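Local coordinates for PUM-HD domain-containing protein (PDB 7CGF) that binds RNA through a Pumilio homology domain, and probably recognises target messengers by their 3' untranslated regions, at residues 17-22 / 43-48; 35-40 / 64-69; 49-54 / 83-88. The protein carries 2 engineered substitutions. All coordinates share one frame; numbering follows the deposited sequence.

Interaction 1. Residues 17-22 / 43-48; sequences RYRANP and DQVGSR. With nucleotides of chain B.
Carboxylate oxygen OD2 of D43 is gripped from two helices at once. From its own helix comes the backbone N of G46, 2.9 Å from OD2 with an N-H...O angle of 160°, on the anti lone pair; V45 N adds a weak second capping bond. D43 is thus the N-cap of helix 44-56, and aspartate suits the place because its short side chain folds back onto the first amides of the helix. From helix 14-20, NH1 of R19 donates to D43 OD2 at 2.9 Å, meeting the syn lone pair of that oxygen, to form a salt bridge. The bond is bent, and the guanidinium and carboxylate planes stand 82° apart. The arginine chain bends at chi3 (47°), which turns NH1 toward the carboxylate. With the helix dipole and a guanidinium both nearby, the carboxylate is likely to stay ionised.

V45 fills the angle between the two side chains of helix 14-20. Its CG2 lies 3.3 Å from R19 NH1, while CG1, anti to the backbone N of V45, meets Y18 CE2 at 3.7 Å. A branched residue serves well here, one methyl for each partner.

Q44 and R48 turn to the RNA instead: Q44 NE2 donates to N3 of adenosine 8 of chain B (2.9 Å), and its amide nitrogen lies over the centre of the R48 guanidinium. The contact is a surface one, packing helix 14-20 against the first turn of helix 44-56, where the Y18 ring also meets F49 and touches M25 and L28.

Interaction 2. Residues 35-40 / 64-69; sequences GALLKF and DSIFDE
Where one predicted Pumilio repeat passes into the next, helix 37-41 meets the junction of helices 60-65 and 67-72, the nearest atom of the RNA being about 9 Å away. L37 carries the contact. Its CB lies 3.6 Å from E69 CB, and its CG is almost as near to the same carbon, the two side chains sliding past each other in opposite directions. The torsion that sets L37 CG trans to the backbone N (chi1 180°) directs its two methyls inward: CD2 reaches I66 CB at 4.1 Å, crossing that side chain at about a right angle, and CD1 rests against the backbone carbonyl of E69. Leucine suits this spot because one forked side chain can touch I66, I50 and L77 together. Shortening L37 to an alanine removes both methyls and would probably open a gap facing I66 and the CB of E69.

E69 has two characters. Its aliphatic CB is part of the apolar contact, whereas its chain bends at chi2 (-75°) and carries the carboxylate to the side of G35, where a water bridges the segments: it donates to G35 O at 2.7 Å and to E69 OE1 at 3.0 Å, and accepts from L38 N at 3.0 Å. The water therefore satisfies an amide in the first turn of helix 37-41 and ties it to the glutamate. The other oxygen, OE2 of E69, lies 4.0 Å from G35 CA.

I66 in turn packs on I50 and L54 of helix 44-56. Short helices closing round an apolar centre, here with a bridging water beside it, make up the helical repeat core of the Pumilio fold.

Interaction 3. Residues 49-54 / 83-88; sequences FIQQEL and GNYVVQ. With nucleotides of chain B.
Neighbouring RNA-reading helices of the Pumilio domain, 44-56 and 83-89, meet here beneath two bases of the bound RNA, adenosine 8 and uridine 7 of chain B. At the buried base of the contact I50 CG2 touches V86 CG1 at 3.9 Å, the two branched side chains crossing at about a right angle; beta-branched residues fit well because their methyls sit close to the helix backbones. Nearer the RNA, Q51 lays its amide beside Y85, with NE2 3.4 Å from Y85 CB and the amide and ring planes 13° apart.

Q51 is extended beyond CG (chi2 171°), which carries the amide to the edge of the chain B adenine. There N6 of adenosine 8 of chain B donates to Q51 OE1 at 3.0 Å, and Q51 NE2 donates to N1 of the same chain B base at 2.9 Å, both bonds nearly straight. NE2 is also hydrogen-bonded to S47 OG, a second-shell group that helps fix which way round the amide lies.

The ring of Y85 separates the two bases. The adenine N6 of chain B lies over the centre of one face, and N84 OD1 over the centre of the opposite face. N84 OD1 accepts from N3 of uridine 7 of chain B at 2.9 Å, and a weak bond runs from N84 ND2 to O2 of that chain B uracil. Q88, reaching out in extended form, completes the reading with NE2 2.9 Å from O4 of uridine 7 of chain B, while its OE1 is held by K125.

This pairing of donors with acceptors is consistent with selection of these two bases, while the Y85 ring, with the adenine N6 of chain B over one face, probably adds contact that depends less on base identity.

All three contacts lie near the N-terminal end of the curved Pumilio domain, on the same side of its centre, with centres 10 to 15 Å apart. Helix 44-56 joins them: its start serves interaction 1, its middle serves interaction 3, and I50 and L54 reach the I66 side of interaction 2. Along the chain interaction 1 closes before interaction 3 opens, whereas interaction 2 alternates with both. F40 links interactions 1 and 2, packing on G46 and Y18, and Y18 OH in turn touches F49 of interaction 3. The N-terminal helix, the outer short helices and the RNA-facing helices thus form one continuous body, with adenosine 8 of chain B met from both interactions 1 and 3.

Interaction 1. Residues 17-22 / 43-48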
loop_
_atom_site.group_PDB
_atom_site.type_symbol
_atom_site.label_atom_id
_atom_site.label_comp_id
_atom_site.label_asym_id
_atom_site.label_seq_id
_atom_site.Cartn_x
_atom_site.Cartn_y
_atom_site.Cartn_z
ATOM N N ARG A 17 -21.840 2.096 37.612
ATOM C CA ARG A 17 -22.273 3.386 38.137
ATOM C C ARG A 17 -22.059 4.494 37.110
ATOM O O ARG A 17 -22.962 5.298 36.846
ATOM C CB ARG A 17 -21.527 3.691 39.439
ATOM C CG ARG A 17 -22.002 2.878 40.651
ATOM C CD ARG A 17 -20.896 2.738 41.700
ATOM N NE ARG A 17 -20.261 4.018 42.005
ATOM C CZ ARG A 17 -19.019 4.150 42.466
ATOM N NH1 ARG A 17 -18.267 3.074 42.676
ATOM N NH2 ARG A 17 -18.528 5.356 42.716
ATOM N N TYR A 18 -20.870 4.536 36.497
ATOM C CA TYR A 18 -20.568 5.605 35.549
ATOM C C TYR A 18 -21.411 5.490 34.285
ATOM O O TYR A 18 -21.859 6.503 33.737
ATOM C CB TYR A 18 -19.075 5.602 35.202
ATOM C CG TYR A 18 -18.716 6.564 34.091
ATOM C CD1 TYR A 18 -18.594 7.928 34.339
ATOM C CD2 TYR A 18 -18.502 6.112 32.794
ATOM C CE1 TYR A 18 -18.275 8.811 33.328
ATOM C CE2 TYR A 18 -18.178 6.985 31.776
ATOM C CZ TYR A 18 -18.066 8.333 32.046
ATOM O OH TYR A 18 -17.750 9.203 31.036
ATOM N N ARG A 19 -21.632 4.264 33.801
ATOM C CA ARG A 19 -22.408 4.079 32.579
ATOM C C ARG A 19 -23.859 4.512 32.755
ATOM O O ARG A 19 -24.491 4.960 31.791
ATOM C CB ARG A 19 -22.345 2.617 32.135
ATOM C CG ARG A 19 -20.989 2.183 31.602
ATOM C CD ARG A 19 -20.978 0.688 31.316
ATOM N NE ARG A 19 -22.170 0.300 30.577
ATOM C CZ ARG A 19 -22.288 0.363 29.254
ATOM N NH1 ARG A 19 -21.280 0.791 28.510
ATOM N NH2 ARG A 19 -23.420 0.003 28.672
ATOM N N ALA A 20 -24.398 4.381 33.968
ATOM C CA ALA A 20 -25.770 4.769 34.272
ATOM C C ALA A 20 -25.991 6.257 34.027
ATOM O O ALA A 20 -26.635 6.646 33.044
ATOM C CB ALA A 20 -26.101 4.418 35.723
ATOM N N ASN A 21 -25.461 7.097 34.917
ATOM C CA ASN A 21 -25.550 8.548 34.775
ATOM C C ASN A 21 -24.158 9.132 34.565
ATOM O O ASN A 21 -23.448 9.414 35.544
ATOM C CB ASN A 21 -26.218 9.177 36.003
ATOM N N PRO A 22 -23.712 9.303 33.315
ATOM C CA PRO A 22 -22.442 10.016 33.078
ATOM C C PRO A 22 -22.411 11.422 33.656
ATOM O O PRO A 22 -21.368 11.853 34.167
ATOM C CB PRO A 22 -22.332 10.033 31.545
ATOM C CG PRO A 22 -23.145 8.878 31.090
ATOM C CD PRO A 22 -24.244 8.676 32.095
ATOM N N ASP A 43 -14.815 -1.740 27.617
ATOM C CA ASP A 43 -16.182 -1.259 27.494
ATOM C C ASP A 43 -16.229 -0.094 26.516
ATOM O O ASP A 43 -15.313 0.733 26.490
ATOM C CB ASP A 43 -16.700 -0.814 28.862
ATOM C CG ASP A 43 -18.138 -0.379 28.825
ATOM O OD1 ASP A 43 -19.016 -1.269 28.884
ATOM O OD2 ASP A 43 -18.384 0.845 28.754
ATOM N N GLN A 44 -17.291 -0.042 25.706
ATOM C CA GLN A 44 -17.405 0.998 24.679
ATOM C C GLN A 44 -17.411 2.383 25.319
ATOM O O GLN A 44 -16.673 3.288 24.897
ATOM C CB GLN A 44 -18.675 0.748 23.856
ATOM C CG GLN A 44 -19.136 1.871 22.947
ATOM C CD GLN A 44 -18.283 1.965 21.733
ATOM O OE1 GLN A 44 -18.683 1.562 20.638
ATOM N NE2 GLN A 44 -17.068 2.474 21.913
ATOM N N VAL A 45 -18.204 2.545 26.378
ATOM C CA VAL A 45 -18.290 3.827 27.070
ATOM C C VAL A 45 -17.022 4.097 27.864
ATOM O O VAL A 45 -16.490 5.213 27.846
ATOM C CB VAL A 45 -19.525 3.857 27.984
ATOM C CG1 VAL A 45 -19.500 5.119 28.839
ATOM C CG2 VAL A 45 -20.778 3.769 27.160
ATOM N N GLY A 46 -16.542 3.091 28.604
ATOM C CA GLY A 46 -15.363 3.290 29.430
ATOM C C GLY A 46 -14.122 3.589 28.614
ATOM O O GLY A 46 -13.278 4.391 29.017
ATOM N N SER A 47 -13.974 2.920 27.474
ATOM C CA SER A 47 -12.795 3.164 26.646
ATOM C C SER A 47 -12.811 4.573 26.086
ATOM O O SER A 47 -11.766 5.241 26.028
ATOM C CB SER A 47 -12.722 2.139 25.527
ATOM O OG SER A 47 -11.604 2.420 24.710
ATOM N N ARG A 48 -13.995 5.047 25.703
ATOM C CA ARG A 48 -14.116 6.415 25.211
ATOM C C ARG A 48 -13.786 7.417 26.307
ATOM O O ARG A 48 -13.101 8.418 26.053
ATOM C CB ARG A 48 -15.519 6.642 24.646
ATOM C CG ARG A 48 -15.686 6.083 23.243
ATOM C CD ARG A 48 -17.111 6.234 22.707
ATOM N NE ARG A 48 -17.150 5.889 21.295
ATOM C CZ ARG A 48 -18.213 5.413 20.660
ATOM N NH1 ARG A 48 -19.355 5.211 21.313
ATOM N NH2 ARG A 48 -18.121 5.122 19.371
ATOM P P A B 8 -15.634 -0.245 12.898
ATOM O OP1 A B 8 -16.889 -0.915 12.458
ATOM O OP2 A B 8 -15.135 1.053 12.349
ATOM O "O5'" A B 8 -15.770 0.012 14.455
ATOM C "C5'" A B 8 -16.269 -0.989 15.325
ATOM C "C4'" A B 8 -16.827 -0.360 16.573
ATOM O "O4'" A B 8 -15.756 0.336 17.281
ATOM C "C3'" A B 8 -17.922 0.680 16.331
ATOM O "O3'" A B 8 -18.857 0.608 17.406
ATOM C "C2'" A B 8 -17.155 1.992 16.435
ATOM O "O2'" A B 8 -17.955 3.121 16.737
ATOM C "C1'" A B 8 -16.173 1.656 17.555
ATOM N N9 A B 8 -14.993 2.525 17.636
ATOM C C8 A B 8 -14.241 3.001 16.602
ATOM N N7 A B 8 -13.252 3.781 16.988
ATOM C C5 A B 8 -13.357 3.790 18.384
ATOM C C6 A B 8 -12.619 4.415 19.398
ATOM N N6 A B 8 -11.546 5.190 19.203
ATOM N N1 A B 8 -13.015 4.212 20.676
ATOM C C2 A B 8 -14.081 3.444 20.926
ATOM N N3 A B 8 -14.842 2.807 20.051
ATOM C C4 A B 8 -14.431 3.018 18.789
#

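Interaction 2. Residues 35-40 / 64-69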
loop_
_atom_site.group_PDB
_atom_site.type_symbol
_atom_site.label_atom_id
_atom_site.label_comp_id
_atom_site.label_asym_id
_atom_site.label_seq_id
_atom_site.Cartn_x
_atom_site.Cartn_y
_atom_site.Cartn_z
ATOM N N GLY A 35 -8.092 -0.370 39.907
ATOM C CA GLY A 35 -8.247 -1.737 39.469
ATOM C C GLY A 35 -9.328 -1.934 38.437
ATOM O O GLY A 35 -9.424 -3.032 37.879
ATOM N N ALA A 36 -10.123 -0.904 38.156
ATOM C CA ALA A 36 -11.194 -0.989 37.175
ATOM C C ALA A 36 -10.721 -0.707 35.754
ATOM O O ALA A 36 -11.556 -0.675 34.842
ATOM C CB ALA A 36 -12.327 -0.017 37.520
ATOM N N LEU A 37 -9.415 -0.506 35.555
ATOM C CA LEU A 37 -8.907 -0.115 34.240
ATOM C C LEU A 37 -9.281 -1.140 33.178
ATOM O O LEU A 37 -9.750 -0.781 32.090
ATOM C CB LEU A 37 -7.387 0.075 34.300
ATOM C CG LEU A 37 -6.618 0.479 33.028
ATOM C CD1 LEU A 37 -6.362 -0.722 32.091
ATOM C CD2 LEU A 37 -7.285 1.609 32.245
ATOM N N LEU A 38 -9.054 -2.423 33.468
ATOM C CA LEU A 38 -9.348 -3.465 32.490
ATOM C C LEU A 38 -10.815 -3.438 32.075
ATOM O O LEU A 38 -11.131 -3.449 30.874
ATOM C CB LEU A 38 -8.958 -4.831 33.059
ATOM C CG LEU A 38 -9.306 -6.063 32.219
ATOM C CD1 LEU A 38 -8.616 -6.040 30.861
ATOM C CD2 LEU A 38 -8.979 -7.352 32.978
ATOM N N LYS A 39 -11.731 -3.401 33.051
ATOM C CA LYS A 39 -13.153 -3.365 32.722
ATOM C C LYS A 39 -13.503 -2.113 31.926
ATOM O O LYS A 39 -14.239 -2.187 30.931
ATOM C CB LYS A 39 -13.996 -3.453 34.004
ATOM C CG LYS A 39 -14.133 -4.852 34.573
ATOM C CD LYS A 39 -14.944 -4.808 35.870
ATOM C CE LYS A 39 -14.730 -6.037 36.752
ATOM N NZ LYS A 39 -15.288 -7.275 36.135
ATOM N N PHE A 40 -12.963 -0.956 32.326
ATOM C CA PHE A 40 -13.241 0.276 31.602
ATOM C C PHE A 40 -12.755 0.185 30.156
ATOM O O PHE A 40 -13.485 0.544 29.225
ATOM C CB PHE A 40 -12.579 1.464 32.304
ATOM C CG PHE A 40 -13.510 2.235 33.207
ATOM C CD1 PHE A 40 -13.760 1.815 34.499
ATOM C CD2 PHE A 40 -14.112 3.396 32.754
ATOM C CE1 PHE A 40 -14.612 2.541 35.327
ATOM C CE2 PHE A 40 -14.967 4.128 33.577
ATOM C CZ PHE A 40 -15.219 3.690 34.861
ATOM N N ASP A 64 -0.155 8.928 34.003
ATOM C CA ASP A 64 0.683 7.830 34.470
ATOM C C ASP A 64 -0.095 6.859 35.352
ATOM O O ASP A 64 0.288 5.690 35.459
ATOM C CB ASP A 64 1.887 8.342 35.264
ATOM C CG ASP A 64 2.812 9.238 34.457
ATOM O OD1 ASP A 64 2.722 9.265 33.216
ATOM O OD2 ASP A 64 3.641 9.929 35.090
ATOM N N SER A 65 -1.174 7.328 35.995
ATOM C CA SER A 65 -1.830 6.555 37.053
ATOM C C SER A 65 -2.495 5.291 36.527
ATOM O O SER A 65 -2.685 4.335 37.290
ATOM C CB SER A 65 -2.872 7.408 37.787
ATOM O OG SER A 65 -4.082 7.579 37.040
ATOM N N ILE A 66 -2.908 5.272 35.256
ATOM C CA ILE A 66 -3.470 4.047 34.695
ATOM C C ILE A 66 -2.438 3.231 33.942
ATOM O O ILE A 66 -2.758 2.129 33.484
ATOM C CB ILE A 66 -4.677 4.308 33.768
ATOM C CG1 ILE A 66 -4.272 5.194 32.583
ATOM C CG2 ILE A 66 -5.874 4.865 34.539
ATOM C CD1 ILE A 66 -5.284 5.154 31.461
ATOM N N PHE A 67 -1.197 3.708 33.833
ATOM C CA PHE A 67 -0.252 3.019 32.958
ATOM C C PHE A 67 0.154 1.663 33.518
ATOM O O PHE A 67 0.308 0.707 32.757
ATOM C CB PHE A 67 0.977 3.883 32.691
ATOM C CG PHE A 67 1.946 3.252 31.728
ATOM C CD1 PHE A 67 1.630 3.137 30.374
ATOM C CD2 PHE A 67 3.170 2.771 32.168
ATOM C CE1 PHE A 67 2.512 2.551 29.488
ATOM C CE2 PHE A 67 4.058 2.185 31.278
ATOM C CZ PHE A 67 3.726 2.076 29.937
ATOM N N ASP A 68 0.320 1.541 34.841
ATOM C CA ASP A 68 0.679 0.239 35.396
ATOM C C ASP A 68 -0.375 -0.812 35.078
ATOM O O ASP A 68 -0.039 -1.974 34.830
ATOM C CB ASP A 68 0.886 0.325 36.911
ATOM C CG ASP A 68 2.271 0.810 37.281
ATOM O OD1 ASP A 68 3.086 1.054 36.369
ATOM O OD2 ASP A 68 2.547 0.944 38.493
ATOM N N GLU A 69 -1.660 -0.431 35.105
ATOM C CA GLU A 69 -2.708 -1.396 34.791
ATOM C C GLU A 69 -2.782 -1.683 33.289
ATOM O O GLU A 69 -3.103 -2.814 32.904
ATOM C CB GLU A 69 -4.066 -0.915 35.315
ATOM C CG GLU A 69 -4.254 -1.013 36.844
ATOM C CD GLU A 69 -4.482 -2.427 37.358
ATOM O OE1 GLU A 69 -4.728 -3.350 36.549
ATOM O OE2 GLU A 69 -4.426 -2.620 38.598
HETATM O O HOH W 1 -7.612 -3.447 35.865
#

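Interaction 3. Residues 49-54 / 83-88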
loop_
_atom_site.group_PDB
_atom_site.type_symbol
_atom_site.label_atom_id
_atom_site.label_comp_id
_atom_site.label_asym_id
_atom_site.label_seq_id
_atom_site.Cartn_x
_atom_site.Cartn_y
_atom_site.Cartn_z
ATOM N N PHE A 49 -14.214 7.138 27.543
ATOM C CA PHE A 49 -13.820 7.983 28.670
ATOM C C PHE A 49 -12.305 8.033 28.835
ATOM O O PHE A 49 -11.720 9.115 28.951
ATOM C CB PHE A 49 -14.470 7.495 29.965
ATOM C CG PHE A 49 -13.977 8.226 31.176
ATOM C CD1 PHE A 49 -14.395 9.525 31.422
ATOM C CD2 PHE A 49 -13.063 7.649 32.030
ATOM C CE1 PHE A 49 -13.932 10.219 32.518
ATOM C CE2 PHE A 49 -12.589 8.339 33.130
ATOM C CZ PHE A 49 -13.028 9.627 33.377
ATOM N N ILE A 50 -11.651 6.868 28.863
ATOM C CA ILE A 50 -10.201 6.833 29.055
ATOM C C ILE A 50 -9.505 7.603 27.943
ATOM O O ILE A 50 -8.582 8.394 28.187
ATOM C CB ILE A 50 -9.697 5.386 29.117
ATOM C CG1 ILE A 50 -10.233 4.686 30.375
ATOM C CG2 ILE A 50 -8.166 5.369 29.085
ATOM C CD1 ILE A 50 -10.014 3.184 30.342
ATOM N N GLN A 51 -9.916 7.360 26.701
ATOM C CA GLN A 51 -9.264 8.036 25.584
ATOM C C GLN A 51 -9.402 9.546 25.694
ATOM O O GLN A 51 -8.443 10.285 25.436
ATOM C CB GLN A 51 -9.853 7.566 24.264
ATOM C CG GLN A 51 -9.516 6.135 23.917
ATOM C CD GLN A 51 -10.304 5.683 22.724
ATOM O OE1 GLN A 51 -10.179 6.259 21.649
ATOM N NE2 GLN A 51 -11.165 4.675 22.909
ATOM N N GLN A 52 -10.589 10.025 26.047
ATOM C CA GLN A 52 -10.789 11.468 26.071
ATOM C C GLN A 52 -9.979 12.108 27.185
ATOM O O GLN A 52 -9.389 13.178 26.984
ATOM C CB GLN A 52 -12.269 11.808 26.210
ATOM C CG GLN A 52 -12.572 13.302 25.952
ATOM C CD GLN A 52 -11.764 13.911 24.785
ATOM O OE1 GLN A 52 -10.981 14.855 24.972
ATOM N NE2 GLN A 52 -11.970 13.382 23.574
ATOM N N GLU A 53 -9.923 11.462 28.360
ATOM C CA GLU A 53 -9.096 11.981 29.447
ATOM C C GLU A 53 -7.623 11.978 29.072
ATOM O O GLU A 53 -6.899 12.932 29.370
ATOM C CB GLU A 53 -9.310 11.167 30.723
ATOM C CG GLU A 53 -10.669 11.354 31.334
ATOM C CD GLU A 53 -10.910 12.796 31.728
ATOM O OE1 GLU A 53 -10.047 13.365 32.432
ATOM O OE2 GLU A 53 -11.946 13.357 31.312
ATOM N N LEU A 54 -7.153 10.910 28.426
ATOM C CA LEU A 54 -5.749 10.853 28.033
ATOM C C LEU A 54 -5.417 11.922 27.007
ATOM O O LEU A 54 -4.269 12.383 26.939
ATOM C CB LEU A 54 -5.407 9.477 27.468
ATOM C CG LEU A 54 -5.312 8.376 28.520
ATOM C CD1 LEU A 54 -5.094 7.047 27.822
ATOM C CD2 LEU A 54 -4.157 8.680 29.457
ATOM N N GLY A 83 -10.328 -1.959 23.768
ATOM C CA GLY A 83 -9.115 -1.777 24.536
ATOM C C GLY A 83 -7.907 -1.418 23.696
ATOM O O GLY A 83 -6.964 -0.802 24.213
ATOM N N ASN A 84 -7.914 -1.766 22.409
ATOM C CA ASN A 84 -6.719 -1.502 21.629
ATOM C C ASN A 84 -6.457 -0.004 21.525
ATOM O O ASN A 84 -5.295 0.409 21.466
ATOM C CB ASN A 84 -6.818 -2.172 20.242
ATOM C CG ASN A 84 -7.696 -1.407 19.261
ATOM O OD1 ASN A 84 -7.218 -0.537 18.523
ATOM N ND2 ASN A 84 -8.969 -1.763 19.214
ATOM N N TYR A 85 -7.511 0.821 21.545
ATOM C CA TYR A 85 -7.315 2.271 21.466
ATOM C C TYR A 85 -6.635 2.811 22.711
ATOM O O TYR A 85 -5.861 3.776 22.626
ATOM C CB TYR A 85 -8.650 2.989 21.275
ATOM C CG TYR A 85 -9.386 2.554 20.057
ATOM C CD1 TYR A 85 -9.005 2.984 18.795
ATOM C CD2 TYR A 85 -10.457 1.676 20.166
ATOM C CE1 TYR A 85 -9.703 2.559 17.660
ATOM C CE2 TYR A 85 -11.135 1.253 19.069
ATOM C CZ TYR A 85 -10.760 1.680 17.821
ATOM O OH TYR A 85 -11.472 1.240 16.740
ATOM N N VAL A 86 -6.958 2.241 23.879
ATOM C CA VAL A 86 -6.317 2.662 25.126
ATOM C C VAL A 86 -4.824 2.381 25.077
ATOM O O VAL A 86 -4.004 3.235 25.439
ATOM C CB VAL A 86 -6.985 1.972 26.327
ATOM C CG1 VAL A 86 -6.220 2.259 27.639
ATOM C CG2 VAL A 86 -8.418 2.426 26.448
ATOM N N VAL A 87 -4.439 1.190 24.605
ATOM C CA VAL A 87 -3.021 0.888 24.462
ATOM C C VAL A 87 -2.361 1.858 23.490
ATOM O O VAL A 87 -1.257 2.361 23.747
ATOM C CB VAL A 87 -2.805 -0.574 24.032
ATOM C CG1 VAL A 87 -1.286 -0.865 23.950
ATOM C CG2 VAL A 87 -3.517 -1.529 25.017
ATOM N N GLN A 88 -3.027 2.152 22.370
ATOM C CA GLN A 88 -2.428 3.033 21.374
ATOM C C GLN A 88 -2.147 4.423 21.928
ATOM O O GLN A 88 -1.213 5.087 21.465
ATOM C CB GLN A 88 -3.333 3.146 20.162
ATOM C CG GLN A 88 -3.297 1.930 19.310
ATOM C CD GLN A 88 -4.078 2.135 18.036
ATOM O OE1 GLN A 88 -3.771 3.024 17.237
ATOM N NE2 GLN A 88 -5.123 1.329 17.849
ATOM P P A B 8 -15.634 -0.245 12.898
ATOM O OP1 A B 8 -16.889 -0.915 12.458
ATOM O OP2 A B 8 -15.135 1.053 12.349
ATOM O "O5'" A B 8 -15.770 0.012 14.455
ATOM C "C5'" A B 8 -16.269 -0.989 15.325
ATOM C "C4'" A B 8 -16.827 -0.360 16.573
ATOM O "O4'" A B 8 -15.756 0.336 17.281
ATOM C "C3'" A B 8 -17.922 0.680 16.331
ATOM O "O3'" A B 8 -18.857 0.608 17.406
ATOM C "C2'" A B 8 -17.155 1.992 16.435
ATOM O "O2'" A B 8 -17.955 3.121 16.737
ATOM C "C1'" A B 8 -16.173 1.656 17.555
ATOM N N9 A B 8 -14.993 2.525 17.636
ATOM C C8 A B 8 -14.241 3.001 16.602
ATOM N N7 A B 8 -13.252 3.781 16.988
ATOM C C5 A B 8 -13.357 3.790 18.384
ATOM C C6 A B 8 -12.619 4.415 19.398
ATOM N N6 A B 8 -11.546 5.190 19.203
ATOM N N1 A B 8 -13.015 4.212 20.676
ATOM C C2 A B 8 -14.081 3.444 20.926
ATOM N N3 A B 8 -14.842 2.807 20.051
ATOM C C4 A B 8 -14.431 3.018 18.789
ATOM P P U B 7 -11.894 -2.703 8.241
ATOM O OP1 U B 7 -13.307 -3.150 8.040
ATOM O OP2 U B 7 -11.391 -1.459 7.608
ATOM O "O5'" U B 7 -11.618 -2.516 9.785
ATOM C "C5'" U B 7 -12.209 -1.445 10.483
ATOM C "C4'" U B 7 -12.217 -1.748 11.944
ATOM O "O4'" U B 7 -10.891 -1.599 12.482
ATOM C "C3'" U B 7 -13.075 -0.834 12.798
ATOM O "O3'" U B 7 -14.423 -1.285 12.783
ATOM C "C2'" U B 7 -12.428 -0.927 14.190
ATOM O "O2'" U B 7 -13.080 -1.933 14.961
ATOM C "C1'" U B 7 -10.984 -1.375 13.872
ATOM N N1 U B 7 -9.891 -0.454 14.283
ATOM C C2 U B 7 -9.360 -0.646 15.536
ATOM O O2 U B 7 -9.824 -1.475 16.295
ATOM N N3 U B 7 -8.318 0.184 15.888
ATOM C C4 U B 7 -7.769 1.164 15.090
ATOM O O4 U B 7 -6.825 1.842 15.508
ATOM C C5 U B 7 -8.355 1.283 13.792
ATOM C C6 U B 7 -9.371 0.490 13.433
#